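Local coordinates for protein Cif (Cell cycle inhibiting factor) (Escherichia coli, PDB 3EFY) that deamidates a glutamine side chain of host NEDD8 to glutamate, thereby shutting down cullin-RING ubiquitin ligases and blocking the host cell cycle, at residues P8-T13 and Q86-G90; K53-L57 and I69-P73; Y119-S124 and N158-Q162. All coordinates share one frame. Residues are numbered along the deposited sequence.

Interaction 1. Residues P8-T13 and Q86-G90; sequences PSCGVT and QSDLG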
ATOM      1  N   PRO A   8      -0.723 -13.710   5.186  1.00 30.29           N
ATOM      2  CA  PRO A   8       0.441 -13.602   4.289  1.00 29.30           C
ATOM      3  C   PRO A   8       1.710 -14.229   4.878  1.00 28.28           C
ATOM      4  O   PRO A   8       1.827 -14.325   6.083  1.00 29.16           O
ATOM      5  CB  PRO A   8       0.673 -12.078   4.194  1.00 30.08           C
ATOM      6  CG  PRO A   8      -0.581 -11.460   4.583  1.00 31.39           C
ATOM      7  CD  PRO A   8      -1.219 -12.398   5.608  1.00 31.57           C
ATOM      8  N   SER A   9       2.661 -14.564   4.021  1.00 26.82           N
ATOM      9  CA  SER A   9       3.984 -15.053   4.406  1.00 25.79           C
ATOM     10  C   SER A   9       4.790 -13.939   5.071  1.00 24.16           C
ATOM     11  O   SER A   9       4.445 -12.747   4.932  1.00 24.96           O
ATOM     12  CB  SER A   9       4.753 -15.540   3.172  1.00 26.17           C
ATOM     13  OG  SER A   9       5.101 -14.459   2.298  1.00 27.66           O
ATOM     14  N   CYS A  10       5.873 -14.325   5.731  1.00 23.10           N
ATOM     15  CA  CYS A  10       6.753 -13.360   6.397  1.00 22.35           C
ATOM     16  C   CYS A  10       7.269 -12.326   5.392  1.00 21.44           C
ATOM     17  O   CYS A  10       7.379 -11.107   5.736  1.00 20.31           O
ATOM     18  CB  CYS A  10       7.917 -13.994   7.118  1.00 22.85           C
ATOM     19  SG  CYS A  10       8.990 -15.054   6.133  1.00 26.36           S
ATOM     20  N   GLY A  11       7.609 -12.776   4.190  1.00 22.21           N
ATOM     21  CA  GLY A  11       8.168 -11.867   3.177  1.00 21.23           C
ATOM     22  C   GLY A  11       7.160 -10.885   2.598  1.00 20.21           C
ATOM     23  O   GLY A  11       7.480  -9.706   2.337  1.00 19.10           O
ATOM     24  N   VAL A  12       5.920 -11.343   2.399  1.00 19.96           N
ATOM     25  CA  VAL A  12       4.825 -10.494   1.972  1.00 20.98           C
ATOM     26  C   VAL A  12       4.517  -9.420   3.029  1.00 20.23           C
ATOM     27  O   VAL A  12       4.382  -8.234   2.684  1.00 20.44           O
ATOM     28  CB  VAL A  12       3.613 -11.345   1.612  1.00 21.46           C
ATOM     29  CG1 VAL A  12       2.417 -10.505   1.433  1.00 21.83           C
ATOM     30  CG2 VAL A  12       3.939 -12.134   0.319  1.00 25.78           C
ATOM     31  N   THR A  13       4.469  -9.812   4.296  1.00 20.04           N
ATOM     32  CA  THR A  13       4.297  -8.855   5.387  1.00 19.94           C
ATOM     33  C   THR A  13       5.420  -7.838   5.399  1.00 18.40           C
ATOM     34  O   THR A  13       5.157  -6.625   5.453  1.00 18.55           O
ATOM     35  CB  THR A  13       4.238  -9.593   6.719  1.00 19.31           C
ATOM     36  OG1 THR A  13       3.048 -10.415   6.708  1.00 21.71           O
ATOM     37  CG2 THR A  13       4.167  -8.615   7.885  1.00 21.09           C
ATOM     38  N   GLN A  86       7.165  -8.252  12.401  1.00 17.24           N
ATOM     39  CA  GLN A  86       7.224  -9.538  11.702  1.00 17.38           C
ATOM     40  C   GLN A  86       5.867 -10.223  11.704  1.00 18.77           C
ATOM     41  O   GLN A  86       5.012  -9.938  12.561  1.00 18.38           O
ATOM     42  CB  GLN A  86       8.249 -10.468  12.357  1.00 17.16           C
ATOM     43  CG  GLN A  86       7.963 -10.740  13.874  1.00 17.40           C
ATOM     44  CD  GLN A  86       8.712 -11.889  14.476  1.00 17.75           C
ATOM     45  OE1 GLN A  86       9.294 -12.754  13.787  1.00 20.27           O
ATOM     46  NE2 GLN A  86       8.685 -11.943  15.807  1.00 18.46           N
ATOM     47  N   SER A  87       5.718 -11.168  10.787  1.00 17.98           N
ATOM     48  CA  SER A  87       4.736 -12.260  10.906  1.00 18.88           C
ATOM     49  C   SER A  87       5.460 -13.553  10.583  1.00 20.49           C
ATOM     50  O   SER A  87       6.560 -13.512  10.065  1.00 19.47           O
ATOM     51  CB  SER A  87       3.518 -12.081   9.982  1.00 19.65           C
ATOM     52  OG  SER A  87       3.854 -12.309   8.625  1.00 21.53           O
ATOM     53  N   ASP A  88       4.830 -14.718  10.811  1.00 20.59           N
ATOM     54  CA  ASP A  88       5.531 -15.974  10.550  1.00 22.10           C
ATOM     55  C   ASP A  88       4.462 -17.067  10.323  1.00 22.40           C
ATOM     56  O   ASP A  88       3.492 -17.143  11.071  1.00 23.64           O
ATOM     57  CB  ASP A  88       6.381 -16.287  11.768  1.00 23.22           C
ATOM     58  CG  ASP A  88       7.491 -17.264  11.522  1.00 25.47           C
ATOM     59  OD1 ASP A  88       7.323 -18.299  10.796  1.00 26.81           O
ATOM     60  OD2 ASP A  88       8.530 -17.062  12.163  1.00 24.36           O
ATOM     61  N   LEU A  89       4.643 -17.856   9.269  1.00 23.70           N
ATOM     62  CA  LEU A  89       3.702 -18.982   9.028  1.00 25.77           C
ATOM     63  C   LEU A  89       4.036 -20.229   9.830  1.00 27.07           C
ATOM     64  O   LEU A  89       3.182 -21.151   9.908  1.00 27.01           O
ATOM     65  CB  LEU A  89       3.639 -19.329   7.541  1.00 27.13           C
ATOM     66  CG  LEU A  89       2.994 -18.263   6.647  1.00 28.49           C
ATOM     67  CD1 LEU A  89       3.085 -18.715   5.165  1.00 33.00           C
ATOM     68  CD2 LEU A  89       1.569 -17.878   7.079  1.00 31.42           C
ATOM     69  N   GLY A  90       5.211 -20.287  10.429  1.00 26.75           N
ATOM     70  CA  GLY A  90       5.537 -21.359  11.378  1.00 28.44           C
ATOM     71  C   GLY A  90       6.017 -22.663  10.749  1.00 29.92           C
ATOM     72  O   GLY A  90       5.962 -23.733  11.387  1.00 30.20           O
TER
HETATM   73  O   HOH W   1       3.211 -14.766   8.076  1.00 40.85           O
HETATM   74  O   HOH W   2       7.698 -10.496   8.541  1.00 18.22           O
HETATM   75  O   HOH W   3       6.469 -17.353   7.184  1.00 30.89           O

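Interaction 2. Residues K53-L57 and I69-P73; sequences KSFVL and IVDIP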
ATOM      1  N   LYS A  53      18.367  11.046  11.809  1.00 25.17           N
ATOM      2  CA  LYS A  53      17.475  10.475  10.790  1.00 24.47           C
ATOM      3  C   LYS A  53      16.943   9.134  11.308  1.00 21.80           C
ATOM      4  O   LYS A  53      17.558   8.504  12.150  1.00 21.83           O
ATOM      5  CB  LYS A  53      18.255  10.264   9.511  1.00 26.10           C
ATOM      6  CG  LYS A  53      18.734  11.581   8.788  1.00 30.62           C
ATOM      7  CD  LYS A  53      19.614  11.199   7.615  1.00 35.99           C
ATOM      8  CE  LYS A  53      20.425  12.345   6.970  1.00 41.51           C
ATOM      9  NZ  LYS A  53      21.337  11.808   5.866  1.00 45.26           N
ATOM     10  N   SER A  54      15.813   8.727  10.757  1.00 21.50           N
ATOM     11  CA  SER A  54      15.206   7.431  11.038  1.00 20.62           C
ATOM     12  C   SER A  54      15.330   6.505   9.821  1.00 20.03           C
ATOM     13  O   SER A  54      15.282   6.958   8.675  1.00 20.36           O
ATOM     14  CB  SER A  54      13.767   7.610  11.450  1.00 21.38           C
ATOM     15  OG  SER A  54      13.051   8.403  10.559  1.00 25.06           O
ATOM     16  N   PHE A  55      15.457   5.206  10.079  1.00 19.77           N
ATOM     17  CA  PHE A  55      15.689   4.236   8.998  1.00 19.55           C
ATOM     18  C   PHE A  55      14.873   2.993   9.225  1.00 19.33           C
ATOM     19  O   PHE A  55      14.548   2.635  10.352  1.00 19.35           O
ATOM     20  CB  PHE A  55      17.155   3.789   8.975  1.00 19.31           C
ATOM     21  CG  PHE A  55      18.112   4.903   8.667  1.00 22.21           C
ATOM     22  CD1 PHE A  55      18.516   5.126   7.360  1.00 25.18           C
ATOM     23  CD2 PHE A  55      18.606   5.709   9.686  1.00 23.53           C
ATOM     24  CE1 PHE A  55      19.420   6.180   7.055  1.00 28.83           C
ATOM     25  CE2 PHE A  55      19.497   6.742   9.415  1.00 27.05           C
ATOM     26  CZ  PHE A  55      19.901   6.976   8.088  1.00 27.64           C
ATOM     27  N   VAL A  56      14.532   2.358   8.120  1.00 18.97           N
ATOM     28  CA  VAL A  56      13.906   1.029   8.169  1.00 18.85           C
ATOM     29  C   VAL A  56      14.801   0.031   7.445  1.00 18.91           C
ATOM     30  O   VAL A  56      15.329   0.327   6.354  1.00 17.51           O
ATOM     31  CB  VAL A  56      12.470   1.119   7.611  1.00 20.19           C
ATOM     32  CG1 VAL A  56      12.348   1.645   6.153  1.00 20.07           C
ATOM     33  CG2 VAL A  56      11.804  -0.168   7.791  1.00 23.75           C
ATOM     34  N   LEU A  57      14.975  -1.131   8.053  1.00 17.66           N
ATOM     35  CA  LEU A  57      15.821  -2.189   7.593  1.00 17.24           C
ATOM     36  C   LEU A  57      14.997  -3.432   7.323  1.00 18.33           C
ATOM     37  O   LEU A  57      14.358  -3.993   8.262  1.00 18.41           O
ATOM     38  CB  LEU A  57      16.887  -2.493   8.633  1.00 17.09           C
ATOM     39  CG  LEU A  57      17.872  -3.599   8.386  1.00 18.63           C
ATOM     40  CD1 LEU A  57      18.893  -3.210   7.277  1.00 19.19           C
ATOM     41  CD2 LEU A  57      18.646  -3.907   9.693  1.00 21.25           C
ATOM     42  N   ILE A  69      11.291  -6.804   9.742  1.00 16.19           N
ATOM     43  CA  ILE A  69      11.639  -5.355   9.627  1.00 16.59           C
ATOM     44  C   ILE A  69      12.242  -4.893  10.947  1.00 17.33           C
ATOM     45  O   ILE A  69      11.694  -5.204  12.006  1.00 17.19           O
ATOM     46  CB  ILE A  69      10.426  -4.535   9.337  1.00 16.50           C
ATOM     47  CG1 ILE A  69       9.685  -4.952   8.042  1.00 19.42           C
ATOM     48  CG2 ILE A  69      10.825  -3.043   9.248  1.00 17.86           C
ATOM     49  CD1 ILE A  69      10.576  -4.968   6.816  1.00 20.50           C
ATOM     50  N   VAL A  70      13.326  -4.111  10.888  1.00 16.54           N
ATOM     51  CA  VAL A  70      13.884  -3.419  12.056  1.00 16.95           C
ATOM     52  C   VAL A  70      13.748  -1.925  11.777  1.00 17.26           C
ATOM     53  O   VAL A  70      14.203  -1.428  10.731  1.00 18.45           O
ATOM     54  CB  VAL A  70      15.292  -3.794  12.287  1.00 17.11           C
ATOM     55  CG1 VAL A  70      15.863  -3.009  13.518  1.00 20.05           C
ATOM     56  CG2 VAL A  70      15.425  -5.298  12.536  1.00 18.96           C
ATOM     57  N   ASP A  71      13.019  -1.263  12.673  1.00 17.74           N
ATOM     58  CA  ASP A  71      12.699   0.176  12.579  1.00 18.08           C
ATOM     59  C   ASP A  71      13.702   0.838  13.552  1.00 19.10           C
ATOM     60  O   ASP A  71      13.707   0.506  14.765  1.00 19.24           O
ATOM     61  CB  ASP A  71      11.237   0.371  12.954  1.00 19.57           C
ATOM     62  CG  ASP A  71      10.788   1.837  13.037  1.00 17.74           C
ATOM     63  OD1 ASP A  71      11.626   2.741  12.829  1.00 19.38           O
ATOM     64  OD2 ASP A  71       9.577   2.073  13.293  1.00 20.99           O
ATOM     65  N   ILE A  72      14.499   1.785  13.023  1.00 19.59           N
ATOM     66  CA  ILE A  72      15.511   2.506  13.762  1.00 20.19           C
ATOM     67  C   ILE A  72      15.139   4.006  13.819  1.00 20.61           C
ATOM     68  O   ILE A  72      15.492   4.756  12.929  1.00 20.97           O
ATOM     69  CB  ILE A  72      16.909   2.307  13.191  1.00 20.25           C
ATOM     70  CG1 ILE A  72      17.267   0.817  13.039  1.00 21.17           C
ATOM     71  CG2 ILE A  72      17.976   3.000  14.088  1.00 21.42           C
ATOM     72  CD1 ILE A  72      18.413   0.571  12.105  1.00 22.47           C
ATOM     73  N   PRO A  73      14.420   4.427  14.868  1.00 22.47           N
ATOM     74  CA  PRO A  73      14.074   5.852  14.926  1.00 21.58           C
ATOM     75  C   PRO A  73      15.299   6.747  15.128  1.00 21.11           C
ATOM     76  O   PRO A  73      16.397   6.272  15.427  1.00 20.37           O
ATOM     77  CB  PRO A  73      13.169   5.941  16.146  1.00 22.58           C
ATOM     78  CG  PRO A  73      12.550   4.549  16.235  1.00 23.55           C
ATOM     79  CD  PRO A  73      13.670   3.660  15.896  1.00 23.27           C
TER

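Interaction 3. Residues Y119-S124 and N158-Q162; sequences YFSCMS and NFSFQ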
ATOM      1  N   TYR A 119      22.879 -10.624  17.242  1.00 21.88           N
ATOM      2  CA  TYR A 119      22.238 -11.822  16.663  1.00 22.47           C
ATOM      3  C   TYR A 119      22.705 -12.069  15.216  1.00 21.98           C
ATOM      4  O   TYR A 119      23.086 -13.190  14.841  1.00 22.75           O
ATOM      5  CB  TYR A 119      20.660 -11.765  16.786  1.00 21.35           C
ATOM      6  CG  TYR A 119      19.998 -12.689  15.829  1.00 21.27           C
ATOM      7  CD1 TYR A 119      19.977 -14.060  16.060  1.00 21.92           C
ATOM      8  CD2 TYR A 119      19.528 -12.222  14.592  1.00 21.77           C
ATOM      9  CE1 TYR A 119      19.474 -14.927  15.136  1.00 21.78           C
ATOM     10  CE2 TYR A 119      18.992 -13.083  13.666  1.00 20.21           C
ATOM     11  CZ  TYR A 119      18.965 -14.437  13.939  1.00 23.12           C
ATOM     12  OH  TYR A 119      18.498 -15.323  13.027  1.00 23.37           O
ATOM     13  N   PHE A 120      22.694 -11.031  14.362  1.00 21.73           N
ATOM     14  CA  PHE A 120      23.140 -11.203  12.980  1.00 21.57           C
ATOM     15  C   PHE A 120      24.565 -11.759  12.952  1.00 22.97           C
ATOM     16  O   PHE A 120      24.900 -12.685  12.188  1.00 23.28           O
ATOM     17  CB  PHE A 120      23.159  -9.864  12.200  1.00 21.96           C
ATOM     18  CG  PHE A 120      21.824  -9.177  12.045  1.00 21.75           C
ATOM     19  CD1 PHE A 120      20.645  -9.849  11.970  1.00 21.05           C
ATOM     20  CD2 PHE A 120      21.793  -7.798  11.914  1.00 21.29           C
ATOM     21  CE1 PHE A 120      19.477  -9.176  11.844  1.00 20.12           C
ATOM     22  CE2 PHE A 120      20.653  -7.136  11.751  1.00 21.13           C
ATOM     23  CZ  PHE A 120      19.476  -7.795  11.719  1.00 19.92           C
ATOM     24  N   SER A 121      25.407 -11.182  13.802  1.00 23.21           N
ATOM     25  CA  SER A 121      26.804 -11.584  13.851  1.00 25.85           C
ATOM     26  C   SER A 121      26.955 -13.056  14.268  1.00 26.73           C
ATOM     27  O   SER A 121      27.651 -13.816  13.618  1.00 28.62           O
ATOM     28  CB  SER A 121      27.594 -10.674  14.787  1.00 27.45           C
ATOM     29  OG  SER A 121      28.959 -11.048  14.698  1.00 30.44           O
ATOM     30  N   CYS A 122      26.268 -13.447  15.324  1.00 27.12           N
ATOM     31  CA  CYS A 122      26.295 -14.849  15.784  1.00 28.35           C
ATOM     32  C   CYS A 122      25.767 -15.821  14.729  1.00 28.38           C
ATOM     33  O   CYS A 122      26.420 -16.806  14.415  1.00 29.05           O
ATOM     34  CB  CYS A 122      25.487 -15.011  17.066  1.00 28.08           C
ATOM     35  SG  CYS A 122      26.204 -14.197  18.487  1.00 34.71           S
ATOM     36  N   MET A 123      24.594 -15.545  14.154  1.00 27.22           N
ATOM     37  CA  MET A 123      24.013 -16.433  13.158  1.00 28.67           C
ATOM     38  C   MET A 123      24.883 -16.538  11.908  1.00 29.47           C
ATOM     39  O   MET A 123      25.011 -17.609  11.311  1.00 29.89           O
ATOM     40  CB  MET A 123      22.583 -15.982  12.822  1.00 27.59           C
ATOM     41  CG  MET A 123      21.820 -16.802  11.846  1.00 31.08           C
ATOM     42  SD  MET A 123      21.429 -18.448  12.552  1.00 38.48           S
ATOM     43  CE  MET A 123      21.277 -17.984  14.240  1.00 31.58           C
ATOM     44  N   SER A 124      25.529 -15.445  11.517  1.00 29.70           N
ATOM     45  CA  SER A 124      26.375 -15.464  10.322  1.00 32.00           C
ATOM     46  C   SER A 124      27.607 -16.355  10.505  1.00 33.67           C
ATOM     47  O   SER A 124      28.163 -16.810   9.534  1.00 33.92           O
ATOM     48  CB  SER A 124      26.814 -14.051   9.911  1.00 32.87           C
ATOM     49  OG  SER A 124      27.564 -13.442  10.914  1.00 35.65           O
ATOM     50  N   ASN A 158      24.202 -15.719   4.145  1.00 36.36           N
ATOM     51  CA  ASN A 158      23.003 -16.055   4.901  1.00 32.66           C
ATOM     52  C   ASN A 158      22.001 -14.864   4.870  1.00 29.29           C
ATOM     53  O   ASN A 158      20.809 -15.042   4.634  1.00 29.17           O
ATOM     54  CB  ASN A 158      23.402 -16.377   6.346  1.00 32.80           C
ATOM     55  CG  ASN A 158      24.158 -17.702   6.453  1.00 35.21           C
ATOM     56  OD1 ASN A 158      25.393 -17.730   6.643  1.00 39.16           O
ATOM     57  ND2 ASN A 158      23.424 -18.797   6.270  1.00 35.14           N
ATOM     58  N   PHE A 159      22.535 -13.660   5.050  1.00 25.42           N
ATOM     59  CA  PHE A 159      21.693 -12.469   5.167  1.00 23.25           C
ATOM     60  C   PHE A 159      21.727 -11.619   3.904  1.00 22.15           C
ATOM     61  O   PHE A 159      22.767 -11.499   3.244  1.00 22.73           O
ATOM     62  CB  PHE A 159      22.168 -11.586   6.319  1.00 22.79           C
ATOM     63  CG  PHE A 159      21.866 -12.138   7.690  1.00 21.36           C
ATOM     64  CD1 PHE A 159      20.626 -11.937   8.257  1.00 21.16           C
ATOM     65  CD2 PHE A 159      22.814 -12.834   8.387  1.00 22.33           C
ATOM     66  CE1 PHE A 159      20.313 -12.409   9.524  1.00 21.76           C
ATOM     67  CE2 PHE A 159      22.538 -13.316   9.700  1.00 22.35           C
ATOM     68  CZ  PHE A 159      21.271 -13.131  10.250  1.00 24.03           C
ATOM     69  N   SER A 160      20.595 -10.996   3.610  1.00 21.42           N
ATOM     70  CA  SER A 160      20.489  -9.902   2.619  1.00 21.32           C
ATOM     71  C   SER A 160      19.625  -8.817   3.264  1.00 21.46           C
ATOM     72  O   SER A 160      18.573  -9.127   3.822  1.00 20.92           O
ATOM     73  CB  SER A 160      19.761 -10.404   1.385  1.00 21.18           C
ATOM     74  OG  SER A 160      19.599  -9.414   0.389  1.00 24.91           O
ATOM     75  N   PHE A 161      20.054  -7.565   3.164  1.00 19.21           N
ATOM     76  CA  PHE A 161      19.368  -6.457   3.783  1.00 18.68           C
ATOM     77  C   PHE A 161      18.993  -5.410   2.755  1.00 18.43           C
ATOM     78  O   PHE A 161      19.639  -5.266   1.713  1.00 18.99           O
ATOM     79  CB  PHE A 161      20.259  -5.780   4.799  1.00 18.92           C
ATOM     80  CG  PHE A 161      20.707  -6.687   5.915  1.00 18.48           C
ATOM     81  CD1 PHE A 161      19.874  -6.887   7.012  1.00 20.03           C
ATOM     82  CD2 PHE A 161      21.946  -7.307   5.876  1.00 18.91           C
ATOM     83  CE1 PHE A 161      20.288  -7.720   8.064  1.00 18.28           C
ATOM     84  CE2 PHE A 161      22.375  -8.100   6.920  1.00 19.77           C
ATOM     85  CZ  PHE A 161      21.530  -8.315   8.010  1.00 18.52           C
ATOM     86  N   GLN A 162      17.945  -4.649   3.067  1.00 17.54           N
ATOM     87  CA  GLN A 162      17.643  -3.387   2.355  1.00 18.70           C
ATOM     88  C   GLN A 162      17.469  -2.310   3.413  1.00 19.67           C
ATOM     89  O   GLN A 162      16.787  -2.535   4.435  1.00 19.48           O
ATOM     90  CB  GLN A 162      16.383  -3.483   1.515  1.00 18.69           C
ATOM     91  CG  GLN A 162      16.482  -4.588   0.449  1.00 18.51           C
ATOM     92  CD  GLN A 162      15.228  -4.735  -0.372  1.00 21.19           C
ATOM     93  OE1 GLN A 162      14.226  -4.031  -0.152  1.00 22.90           O
ATOM     94  NE2 GLN A 162      15.274  -5.633  -1.368  1.00 23.04           N
TER

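Interaction 1. Residues P8-T13 and Q86-G90
P8 opens the segment at the protein surface, where it packs on S180 of the second subunit. Its carbonyl is tied to the other segment by a water, which donates to P8 O (2.5 Å) and lies 2.6 Å from S87 OG. S9 is the N-cap of helix 10-22. Its OG accepts from V12 N at 3.2 Å, and its CA rests on L89 CD1 at 3.8 Å. C10 is the first residue of the helix and an active-site residue. Its CB lies 3.3 Å from S87 O. A second water bridges C10 O (2.9 Å) and S87 N (3.1 Å). A third accepts from L89 N at 2.8 Å and, weakly, from C10 N at 3.4 Å. T13, one turn on, makes the direct polar link: T13 OG1 and S87 OG are hydrogen-bonded at 2.8 Å. Q86, beside T13 and also of the active site, turns its CB away from the helix, and its OE1 bonds to NE2 of H66, the third active-site residue. D88 OD1 accepts from G90 N at 2.9 Å, an Asx turn within the loop. A cysteine at a helix start, near a histidine and a glutamine, recalls papain-like enzymes, in line with the family's CA peptidase clan. Such chemistry is consistent with C10 acting as the nucleophile in glutamine deamidation, while S87 and the waters hold its helix beside the Q86 loop.

Interaction 2. Residues K53-L57 and I69-P73
Strands 54-57 and 69-72 run antiparallel, at 172° and 4.7 Å between their axes. Four backbone hydrogen bonds join them in two pairs. F55 N gives to I72 O at 2.9 Å, and I72 N gives back to F55 O at 2.8 Å. L57 N and V70 O are 2.8 Å apart, as are V70 N and L57 O. V56 and D71 form the non-hydrogen-bonded pair between them. Weaker CA-H...O contacts add to this, such as I69 CA to L57 O at 3.3 Å. The segments belong to the hairpin of strands 54-61 and 66-72, in the middle of the antiparallel sheet. Their outward backbone groups therefore find partners on both flanks. S54 and V56 bond to Y166 and F164 of strand 159-166, and I69 and D71 bond to Y85 and F83 of strand 81-85. The side chains of D71 and S54 are also paired. D71 OD1 and OD2 meet the hydroxyls of Y166 and Y85, and S54 OG bonds to Y166 O. F55, L57, V70 and I72 share one face, where L57 CB and V70 CB are 4.2 Å apart. On the other face V56 CG2 touches I69 CG2 at 3.4 Å, and both side chains meet M18 of helix 10-22.

Interaction 3. Residues Y119-S124 and N158-Q162
Helix segment 119-124 and strand 159-162 run roughly antiparallel, at 150°, with their axes 11.2 Å apart. The backbones come nearest at S124 and N158, whose CA atoms are 6.4 Å apart. Large side chains fill the gap. F159 has the largest area covered in this contact. Its ring takes the edge of F120 on its face in an offset edge-to-face pair, with centroids 5.1 Å apart. F159 CZ also touches Y119 CE2 at 4.1 Å and M123 CG at 4.0 Å, and F159 CE2 lies 3.5 Å from F120 O. F161, two residues along the strand, points its edge at the face of F120. Those centroids are 5.0 Å apart and the planes meet at 61°. The hydroxyl of Y119 is hydrogen-bonded to D61 OD2. L39 of helix 39-47 and V59 of strand 54-61 border F120 and F161. The result is an aromatic cluster of F120, F159 and F161, as in the core of an alpha+beta fold, where a helix packs on an antiparallel sheet.

Interaction 2 is nested in the chain loop that interaction 1 closes, and interaction 3 follows both in sequence. The centres of interactions 1 and 2 are about 19 Å apart, on opposite sides of the chain's centre. Helix 10-22 starts in interaction 1 and packs further along on V56 and I69 of interaction 2. Strand 66-72 of that hairpin also carries H66 towards C10 and Q86. Interactions 2 and 3 have centres about 16 Å apart and touch directly, with L57 CD1 3.8 Å from F161 CD1. Strands 54-61 and 159-166 are neighbours in one sheet. The sheet thus links the active-site end of this catalytic part of the protein to the helix packing of interaction 3.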